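PDB 4ZYS: exotoxin 6 from Staphylococcus aureus subsp. aureus Mu50, which is a staphylococcal superantigen-like exotoxin that probably binds host glycans or glycoproteins. Local coordinates for residues E23-T28 / N68-I73. Numbering follows the deposited sequence.
Sequences ERKNVT and NIDVFI
The carboxylate of D70 reaches across to the corner at K25 and N26, where strand 21-24 gives way to strand 27-34. Its CG lies anti to the carbonyl carbon (chi1 -63°), and OD1 accepts a hydrogen bond from N26 N at 2.8 Å, nearly along its own C-O axis. T93 OG1 also bonds to OD1 and K125 forms a salt bridge with OD2, so this buried acid is gripped at both oxygens while it ties down the bend. K25 crosses it at a slant, laying CG 3.7 Å from D70 CG, and its ammonium continues past without joining the carboxylate.

On the same face, E23 brings OE1 to the edge of the F72 ring, 3.6 Å from CD2, with carboxylate and ring planes 85° apart. The opposite face carries an apolar patch: V27 CG2 lies 4.2 Å from I69 CG1, the two side chains crossing at about a right angle, and equally far from V71 CG1; V42 adjoins both valines.

R24 and V71 form a hydrogen-bonded antiparallel pair, V71 N to R24 O being the straighter bond at 168°. Beyond the bend V27 N bonds to I69 O, while the return from I69 N to V27 O is weak. One strand thus pairs with both arms of a sharply turned chain, as in the OB-fold, where a strongly bent first strand helps to close the barrel; this fits the OB-fold domain of superantigen-like toxins.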
ATOM      1  N   GLU A  23      10.180   1.472  -4.416  1.00 24.71           N
ATOM      2  CA  GLU A  23       9.605   0.212  -4.850  1.00 24.75           C
ATOM      3  C   GLU A  23      10.498  -0.467  -5.863  1.00 28.81           C
ATOM      4  O   GLU A  23      11.062   0.197  -6.724  1.00 28.61           O
ATOM      5  CB  GLU A  23       8.161   0.341  -5.385  1.00 26.13           C
ATOM      6  CG  GLU A  23       7.869   1.457  -6.369  1.00 37.18           C
ATOM      7  CD  GLU A  23       6.595   1.247  -7.170  1.00 54.62           C
ATOM      8  OE1 GLU A  23       5.772   0.397  -6.762  1.00 32.48           O
ATOM      9  OE2 GLU A  23       6.423   1.927  -8.208  1.00 43.56           O
ATOM     10  N   ARG A  24      10.679  -1.785  -5.710  1.00 23.54           N
ATOM     11  CA  ARG A  24      11.480  -2.610  -6.608  1.00 23.00           C
ATOM     12  C   ARG A  24      10.883  -3.985  -6.717  1.00 25.62           C
ATOM     13  O   ARG A  24      10.400  -4.536  -5.723  1.00 24.44           O
ATOM     14  CB  ARG A  24      12.945  -2.737  -6.146  1.00 25.24           C
ATOM     15  CG  ARG A  24      13.823  -1.511  -6.290  1.00 41.32           C
ATOM     16  CD  ARG A  24      14.149  -1.048  -7.708  1.00 52.18           C
ATOM     17  NE  ARG A  24      15.033   0.122  -7.667  1.00 61.18           N
ATOM     18  CZ  ARG A  24      14.621   1.376  -7.487  1.00 76.51           C
ATOM     19  NH1 ARG A  24      13.329   1.648  -7.356  1.00 62.56           N
ATOM     20  NH2 ARG A  24      15.496   2.367  -7.457  1.00 68.97           N
ATOM     21  N   LYS A  25      10.970  -4.566  -7.911  1.00 21.72           N
ATOM     22  CA  LYS A  25      10.440  -5.894  -8.201  1.00 20.77           C
ATOM     23  C   LYS A  25      11.540  -6.924  -8.424  1.00 24.08           C
ATOM     24  O   LYS A  25      12.564  -6.614  -9.040  1.00 23.35           O
ATOM     25  CB  LYS A  25       9.521  -5.844  -9.435  1.00 22.52           C
ATOM     26  CG  LYS A  25       8.310  -4.929  -9.218  1.00 22.18           C
ATOM     27  CD  LYS A  25       7.436  -4.781 -10.435  1.00 27.05           C
ATOM     28  CE  LYS A  25       6.314  -3.817 -10.117  1.00 47.05           C
ATOM     29  NZ  LYS A  25       5.315  -3.696 -11.210  1.00 59.63           N
ATOM     30  N   ASN A  26      11.298  -8.165  -7.955  1.00 21.67           N
ATOM     31  CA  ASN A  26      12.170  -9.334  -8.107  1.00 22.78           C
ATOM     32  C   ASN A  26      13.518  -9.072  -7.446  1.00 27.17           C
ATOM     33  O   ASN A  26      14.553  -8.980  -8.120  1.00 26.98           O
ATOM     34  CB  ASN A  26      12.334  -9.674  -9.606  1.00 25.97           C
ATOM     35  CG  ASN A  26      12.845 -11.047  -9.912  1.00 35.40           C
ATOM     36  OD1 ASN A  26      12.783 -11.984  -9.102  1.00 30.42           O
ATOM     37  ND2 ASN A  26      13.243 -11.207 -11.152  1.00 30.12           N
ATOM     38  N   VAL A  27      13.488  -8.875  -6.128  1.00 22.85           N
ATOM     39  CA  VAL A  27      14.702  -8.580  -5.372  1.00 22.35           C
ATOM     40  C   VAL A  27      14.876  -9.644  -4.291  1.00 24.08           C
ATOM     41  O   VAL A  27      14.066 -10.575  -4.221  1.00 21.41           O
ATOM     42  CB  VAL A  27      14.720  -7.124  -4.796  1.00 26.22           C
ATOM     43  CG1 VAL A  27      14.718  -6.090  -5.921  1.00 25.66           C
ATOM     44  CG2 VAL A  27      13.558  -6.878  -3.823  1.00 25.50           C
ATOM     45  N   THR A  28      15.963  -9.533  -3.492  1.00 21.34           N
ATOM     46  CA  THR A  28      16.269 -10.435  -2.389  1.00 20.69           C
ATOM     47  C   THR A  28      16.087  -9.750  -1.039  1.00 25.35           C
ATOM     48  O   THR A  28      16.597  -8.646  -0.801  1.00 24.18           O
ATOM     49  CB  THR A  28      17.688 -10.990  -2.493  1.00 26.35           C
ATOM     50  OG1 THR A  28      17.822 -11.687  -3.730  1.00 28.15           O
ATOM     51  CG2 THR A  28      18.036 -11.921  -1.341  1.00 22.19           C
ATOM     52  N   ASN A  68      12.454 -13.864  -4.580  1.00 25.15           N
ATOM     53  CA  ASN A  68      11.341 -13.763  -5.538  1.00 24.75           C
ATOM     54  C   ASN A  68      10.309 -12.762  -4.995  1.00 26.61           C
ATOM     55  O   ASN A  68       9.110 -13.036  -4.970  1.00 27.10           O
ATOM     56  CB  ASN A  68      10.718 -15.173  -5.708  1.00 25.01           C
ATOM     57  CG  ASN A  68      10.143 -15.748  -4.403  1.00 41.15           C
ATOM     58  OD1 ASN A  68      10.590 -15.439  -3.271  1.00 28.28           O
ATOM     59  ND2 ASN A  68       9.081 -16.529  -4.526  1.00 29.89           N
ATOM     60  N   ILE A  69      10.775 -11.628  -4.492  1.00 20.41           N
ATOM     61  CA  ILE A  69       9.860 -10.705  -3.847  1.00 17.25           C
ATOM     62  C   ILE A  69       9.855  -9.358  -4.518  1.00 20.08           C
ATOM     63  O   ILE A  69      10.806  -8.985  -5.214  1.00 19.45           O
ATOM     64  CB  ILE A  69      10.184 -10.560  -2.309  1.00 19.43           C
ATOM     65  CG1 ILE A  69      11.641 -10.123  -2.037  1.00 19.20           C
ATOM     66  CG2 ILE A  69       9.841 -11.822  -1.539  1.00 19.89           C
ATOM     67  CD1 ILE A  69      11.865  -9.285  -0.759  1.00 24.75           C
ATOM     68  N   ASP A  70       8.755  -8.625  -4.302  1.00 15.58           N
ATOM     69  CA  ASP A  70       8.607  -7.227  -4.693  1.00 14.84           C
ATOM     70  C   ASP A  70       8.463  -6.449  -3.423  1.00 18.50           C
ATOM     71  O   ASP A  70       7.896  -6.957  -2.455  1.00 16.00           O
ATOM     72  CB  ASP A  70       7.407  -6.992  -5.628  1.00 16.32           C
ATOM     73  CG  ASP A  70       7.497  -7.708  -6.960  1.00 23.30           C
ATOM     74  OD1 ASP A  70       8.597  -8.225  -7.288  1.00 23.77           O
ATOM     75  OD2 ASP A  70       6.464  -7.788  -7.658  1.00 18.49           O
ATOM     76  N   VAL A  71       8.991  -5.222  -3.389  1.00 16.79           N
ATOM     77  CA  VAL A  71       8.892  -4.418  -2.180  1.00 15.10           C
ATOM     78  C   VAL A  71       8.338  -3.054  -2.534  1.00 19.76           C
ATOM     79  O   VAL A  71       8.603  -2.526  -3.613  1.00 19.89           O
ATOM     80  CB  VAL A  71      10.224  -4.326  -1.358  1.00 18.03           C
ATOM     81  CG1 VAL A  71      10.717  -5.715  -0.954  1.00 17.05           C
ATOM     82  CG2 VAL A  71      11.318  -3.563  -2.113  1.00 18.15           C
ATOM     83  N   PHE A  72       7.498  -2.532  -1.622  1.00 16.64           N
ATOM     84  CA  PHE A  72       6.902  -1.203  -1.625  1.00 15.67           C
ATOM     85  C   PHE A  72       7.270  -0.619  -0.274  1.00 20.87           C
ATOM     86  O   PHE A  72       6.676  -1.004   0.735  1.00 20.70           O
ATOM     87  CB  PHE A  72       5.384  -1.275  -1.864  1.00 16.98           C
ATOM     88  CG  PHE A  72       4.761   0.080  -2.096  1.00 18.10           C
ATOM     89  CD1 PHE A  72       4.315   0.851  -1.025  1.00 19.24           C
ATOM     90  CD2 PHE A  72       4.633   0.594  -3.388  1.00 21.09           C
ATOM     91  CE1 PHE A  72       3.770   2.125  -1.231  1.00 21.43           C
ATOM     92  CE2 PHE A  72       4.052   1.855  -3.601  1.00 24.55           C
ATOM     93  CZ  PHE A  72       3.606   2.607  -2.519  1.00 22.50           C
ATOM     94  N   ILE A  73       8.326   0.216  -0.237  1.00 17.60           N
ATOM     95  CA  ILE A  73       8.919   0.753   0.989  1.00 18.11           C
ATOM     96  C   ILE A  73       8.602   2.243   1.167  1.00 24.00           C
ATOM     97  O   ILE A  73       8.889   3.079   0.309  1.00 23.73           O
ATOM     98  CB  ILE A  73      10.474   0.484   0.993  1.00 21.38           C
ATOM     99  CG1 ILE A  73      10.792  -1.044   0.996  1.00 20.90           C
ATOM    100  CG2 ILE A  73      11.246   1.234   2.122  1.00 20.87           C
ATOM    101  CD1 ILE A  73      12.181  -1.391   0.461  1.00 17.61           C
TER